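Hypothetical protein (Legionella pneumophila subsp. pneumophila, PDB 4KH9) is of unknown function but binds calcium and belongs to the three-domain DUF4785 family, whose second and third domains resemble E-set folds. Local coordinates at residues Arg52-Ile64 with Ile137-Tyr151. Sequence-based numbering, arbitrary orientation.
Sequences RISLEQLQRGVII and ILKSKDITNKYADAY
L58 lays its CD1 methyl over one face of the Y151 ring, a CH-pi contact 4.0 Å from CD1 to the ring centroid, while its CD2 lies beside CD2 of L138, the two leucines pointing the same way. L138, with CG anti to its own N (chi1 -176°), also takes CD1 of I64 against CB at a tight 3.5 Å. L55 has CG anti to N as well (chi1 -174°), which turns CG and its methyls toward the loop 141-149 and the Y151 hydroxyl: CG meets I143 CG2, CD2 faces Y147 CB, and CD1 sits 3.6 Å from Y151 OH. I143 runs across Q59 at about a right angle, its CD1 against the end amide.

Backbone bonds attach two edge strands, 48-54 and 62-65, each to its neighbour in its own sheet: I53 and Y151 form an antiparallel hydrogen-bonded pair, V62 and L138 another, and helix 55-60 connects the two edge strands. S54 starts that helix with a capping box, its OG accepting from Q57 N while Q57 OE1 receives S54 N. L55 N then bonds D149 O. At the other end, L58 O receives S140 N at 2.9 Å from above the carbonyl plane, and K139, bent at chi3 and chi4, curls NZ back to Q59 O at 3.2 Å. G61, leaving the helix with positive phi, packs CA against I137 CG2.

Y147 OH bonds D142 OD1 inside the loop, and S140 OG, at the strand end, bonds D142 O. Helix-end carbonyls thus find donors in strand 135-140, while leucine methyls and the Y151 ring form an apolar layer linking both sheets of the N-terminal domain.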
# COMPACT_ATOMS: atom_id res chain seq x y z
N ARG A 52 11.45 2.41 14.91
CA ARG A 52 11.85 1.28 15.72
C ARG A 52 12.99 1.74 16.56
O ARG A 52 13.89 2.38 16.05
CB ARG A 52 12.25 0.07 14.84
CG ARG A 52 11.10 -0.44 13.99
CD ARG A 52 11.40 -1.79 13.40
NE ARG A 52 10.16 -2.47 13.02
CZ ARG A 52 10.08 -3.74 12.63
NH1 ARG A 52 11.18 -4.48 12.55
NH2 ARG A 52 8.91 -4.27 12.32
N ILE A 53 12.95 1.46 17.84
CA ILE A 53 13.99 1.85 18.77
C ILE A 53 14.39 0.63 19.62
O ILE A 53 13.57 -0.26 19.85
CB ILE A 53 13.59 3.06 19.67
CG1 ILE A 53 12.49 2.68 20.67
CG2 ILE A 53 13.22 4.32 18.86
CD1 ILE A 53 12.59 3.34 21.87
N SER A 54 15.62 0.61 20.11
CA SER A 54 16.08 -0.48 20.95
C SER A 54 15.99 -0.10 22.40
O SER A 54 15.89 1.08 22.73
CB SER A 54 17.52 -0.84 20.60
OG SER A 54 18.39 0.20 20.99
N LEU A 55 16.09 -1.09 23.28
CA LEU A 55 16.15 -0.90 24.72
C LEU A 55 17.41 -0.06 25.08
O LEU A 55 17.33 0.81 25.93
CB LEU A 55 16.16 -2.28 25.39
CG LEU A 55 16.07 -2.32 26.90
CD1 LEU A 55 14.77 -1.64 27.43
CD2 LEU A 55 16.18 -3.74 27.38
N GLU A 56 18.53 -0.24 24.34
CA GLU A 56 19.77 0.54 24.52
C GLU A 56 19.52 2.03 24.23
O GLU A 56 20.08 2.88 24.90
CB GLU A 56 20.92 0.02 23.62
CG GLU A 56 21.49 -1.35 24.00
CD GLU A 56 20.66 -2.57 23.61
OE1 GLU A 56 19.64 -2.41 22.91
OE2 GLU A 56 21.05 -3.69 24.00
N GLN A 57 18.70 2.35 23.23
CA GLN A 57 18.36 3.74 22.93
C GLN A 57 17.46 4.32 24.04
O GLN A 57 17.67 5.46 24.46
CB GLN A 57 17.68 3.85 21.55
CG GLN A 57 18.65 3.55 20.38
CD GLN A 57 17.98 3.49 19.03
OE1 GLN A 57 16.90 2.94 18.87
NE2 GLN A 57 18.63 3.98 18.00
N LEU A 58 16.49 3.53 24.54
CA LEU A 58 15.61 3.94 25.63
C LEU A 58 16.37 4.26 26.89
O LEU A 58 15.96 5.14 27.61
CB LEU A 58 14.57 2.85 25.98
CG LEU A 58 13.22 2.84 25.31
CD1 LEU A 58 12.39 1.64 25.82
CD2 LEU A 58 12.42 4.18 25.55
N GLN A 59 17.45 3.51 27.17
CA GLN A 59 18.26 3.72 28.36
C GLN A 59 18.94 5.09 28.28
O GLN A 59 18.97 5.83 29.26
CB GLN A 59 19.30 2.59 28.49
CG GLN A 59 19.99 2.57 29.86
CD GLN A 59 21.18 1.63 29.91
OE1 GLN A 59 21.68 1.12 28.88
NE2 GLN A 59 21.69 1.42 31.11
N ARG A 60 19.47 5.44 27.09
CA ARG A 60 20.14 6.72 26.85
C ARG A 60 19.11 7.86 26.69
O ARG A 60 19.40 9.01 27.02
CB ARG A 60 21.04 6.62 25.60
CG ARG A 60 22.24 5.69 25.79
CD ARG A 60 23.00 5.49 24.51
NE ARG A 60 24.29 6.19 24.50
CZ ARG A 60 25.47 5.59 24.66
NH1 ARG A 60 25.53 4.28 24.86
NH2 ARG A 60 26.59 6.30 24.63
N GLY A 61 17.92 7.52 26.19
CA GLY A 61 16.85 8.48 25.96
C GLY A 61 16.63 8.69 24.48
O GLY A 61 17.59 8.83 23.72
N VAL A 62 15.39 8.66 24.08
CA VAL A 62 14.94 8.79 22.70
C VAL A 62 14.20 10.13 22.53
O VAL A 62 13.32 10.45 23.32
CB VAL A 62 14.04 7.56 22.35
CG1 VAL A 62 13.18 7.79 21.11
CG2 VAL A 62 14.91 6.30 22.17
N ILE A 63 14.51 10.86 21.45
CA ILE A 63 13.87 12.13 21.17
C ILE A 63 12.48 11.91 20.59
O ILE A 63 12.35 11.23 19.58
CB ILE A 63 14.73 13.02 20.23
CG1 ILE A 63 16.03 13.48 20.96
CG2 ILE A 63 13.91 14.24 19.68
CD1 ILE A 63 17.17 13.89 20.05
N ILE A 64 11.46 12.51 21.24
CA ILE A 64 10.09 12.57 20.76
C ILE A 64 9.91 14.03 20.34
O ILE A 64 9.93 14.90 21.22
CB ILE A 64 9.05 12.07 21.79
CG1 ILE A 64 9.28 10.57 22.14
CG2 ILE A 64 7.61 12.33 21.28
CD1 ILE A 64 8.38 10.05 23.26
N ILE A 137 12.09 13.86 25.66
CA ILE A 137 13.03 12.75 25.72
C ILE A 137 12.35 11.61 26.49
O ILE A 137 11.98 11.77 27.65
CB ILE A 137 14.40 13.15 26.33
CG1 ILE A 137 15.05 14.31 25.52
CG2 ILE A 137 15.35 11.90 26.44
CD1 ILE A 137 16.42 14.81 26.02
N LEU A 138 12.14 10.48 25.82
CA LEU A 138 11.57 9.28 26.41
C LEU A 138 12.71 8.43 26.89
O LEU A 138 13.66 8.21 26.15
CB LEU A 138 10.70 8.54 25.39
CG LEU A 138 9.94 7.29 25.90
CD1 LEU A 138 8.83 7.65 26.95
CD2 LEU A 138 9.36 6.50 24.72
N LYS A 139 12.65 7.99 28.13
CA LYS A 139 13.74 7.22 28.72
C LYS A 139 13.19 6.09 29.57
O LYS A 139 12.10 6.18 30.16
CB LYS A 139 14.62 8.17 29.58
CG LYS A 139 15.96 7.60 30.07
CD LYS A 139 16.53 8.43 31.22
CE LYS A 139 17.60 9.42 30.80
NZ LYS A 139 18.90 8.75 30.54
N SER A 140 13.96 5.03 29.64
CA SER A 140 13.68 3.88 30.48
C SER A 140 14.15 4.20 31.90
O SER A 140 15.17 4.87 32.07
CB SER A 140 14.42 2.67 29.93
OG SER A 140 13.90 1.51 30.54
N LYS A 141 13.43 3.74 32.91
CA LYS A 141 13.80 3.97 34.31
C LYS A 141 14.98 3.02 34.66
O LYS A 141 15.91 3.41 35.38
CB LYS A 141 12.57 3.75 35.20
CG LYS A 141 12.70 4.27 36.62
CD LYS A 141 11.38 4.17 37.40
CE LYS A 141 10.27 5.07 36.88
NZ LYS A 141 9.00 4.95 37.64
N ASP A 142 14.94 1.80 34.11
CA ASP A 142 15.98 0.77 34.29
C ASP A 142 15.96 -0.19 33.08
O ASP A 142 15.10 -0.06 32.21
CB ASP A 142 15.75 0.01 35.61
CG ASP A 142 14.45 -0.80 35.66
OD1 ASP A 142 13.56 -0.56 34.80
OD2 ASP A 142 14.33 -1.66 36.55
N ILE A 143 16.88 -1.13 33.02
CA ILE A 143 16.85 -2.15 31.98
C ILE A 143 16.99 -3.49 32.68
O ILE A 143 17.73 -3.60 33.65
CB ILE A 143 17.88 -1.96 30.82
CG1 ILE A 143 19.35 -1.97 31.31
CG2 ILE A 143 17.57 -0.72 29.99
CD1 ILE A 143 20.44 -1.97 30.19
N THR A 144 16.22 -4.49 32.25
CA THR A 144 16.28 -5.84 32.79
C THR A 144 16.31 -6.80 31.58
O THR A 144 16.02 -6.36 30.47
CB THR A 144 15.12 -6.15 33.78
OG1 THR A 144 13.94 -6.40 33.04
CG2 THR A 144 14.90 -5.07 34.86
N ASN A 145 16.59 -8.10 31.82
CA ASN A 145 16.57 -9.13 30.77
C ASN A 145 15.13 -9.61 30.50
O ASN A 145 14.94 -10.56 29.76
CB ASN A 145 17.48 -10.31 31.18
CG ASN A 145 17.13 -10.94 32.53
OD1 ASN A 145 16.21 -10.49 33.23
ND2 ASN A 145 17.86 -11.97 32.92
N LYS A 146 14.11 -8.94 31.09
CA LYS A 146 12.68 -9.26 30.94
C LYS A 146 11.97 -8.32 29.95
O LYS A 146 10.86 -8.62 29.49
CB LYS A 146 11.97 -9.18 32.31
CG LYS A 146 12.25 -10.39 33.22
CD LYS A 146 11.66 -10.24 34.64
CE LYS A 146 10.14 -10.24 34.76
NZ LYS A 146 9.53 -11.56 34.42
N TYR A 147 12.60 -7.18 29.65
CA TYR A 147 12.01 -6.21 28.75
C TYR A 147 12.26 -6.63 27.32
O TYR A 147 13.22 -7.37 27.05
CB TYR A 147 12.56 -4.79 29.01
CG TYR A 147 12.41 -4.28 30.44
CD1 TYR A 147 11.29 -4.59 31.20
CD2 TYR A 147 13.33 -3.39 30.98
CE1 TYR A 147 11.13 -4.10 32.50
CE2 TYR A 147 13.17 -2.86 32.26
CZ TYR A 147 12.07 -3.23 33.02
OH TYR A 147 11.92 -2.69 34.27
N ALA A 148 11.40 -6.17 26.40
CA ALA A 148 11.61 -6.44 24.99
C ALA A 148 12.91 -5.78 24.50
O ALA A 148 13.34 -4.77 25.06
CB ALA A 148 10.42 -5.92 24.17
N ASP A 149 13.53 -6.37 23.50
CA ASP A 149 14.75 -5.84 22.87
C ASP A 149 14.50 -4.54 22.15
O ASP A 149 15.37 -3.67 22.12
CB ASP A 149 15.29 -6.84 21.84
CG ASP A 149 15.98 -8.07 22.37
OD1 ASP A 149 16.22 -8.13 23.60
OD2 ASP A 149 16.34 -8.94 21.55
N ALA A 150 13.31 -4.43 21.51
CA ALA A 150 12.97 -3.31 20.67
C ALA A 150 11.49 -2.94 20.76
O ALA A 150 10.65 -3.71 21.26
CB ALA A 150 13.35 -3.61 19.23
N TYR A 151 11.20 -1.70 20.36
CA TYR A 151 9.88 -1.08 20.43
C TYR A 151 9.59 -0.27 19.22
O TYR A 151 10.50 0.25 18.61
CB TYR A 151 9.80 -0.13 21.67
CG TYR A 151 10.27 -0.78 22.95
CD1 TYR A 151 11.63 -0.96 23.21
CD2 TYR A 151 9.35 -1.36 23.83
CE1 TYR A 151 12.07 -1.67 24.33
CE2 TYR A 151 9.79 -2.07 24.96
CZ TYR A 151 11.14 -2.23 25.19
OH TYR A 151 11.60 -2.96 26.26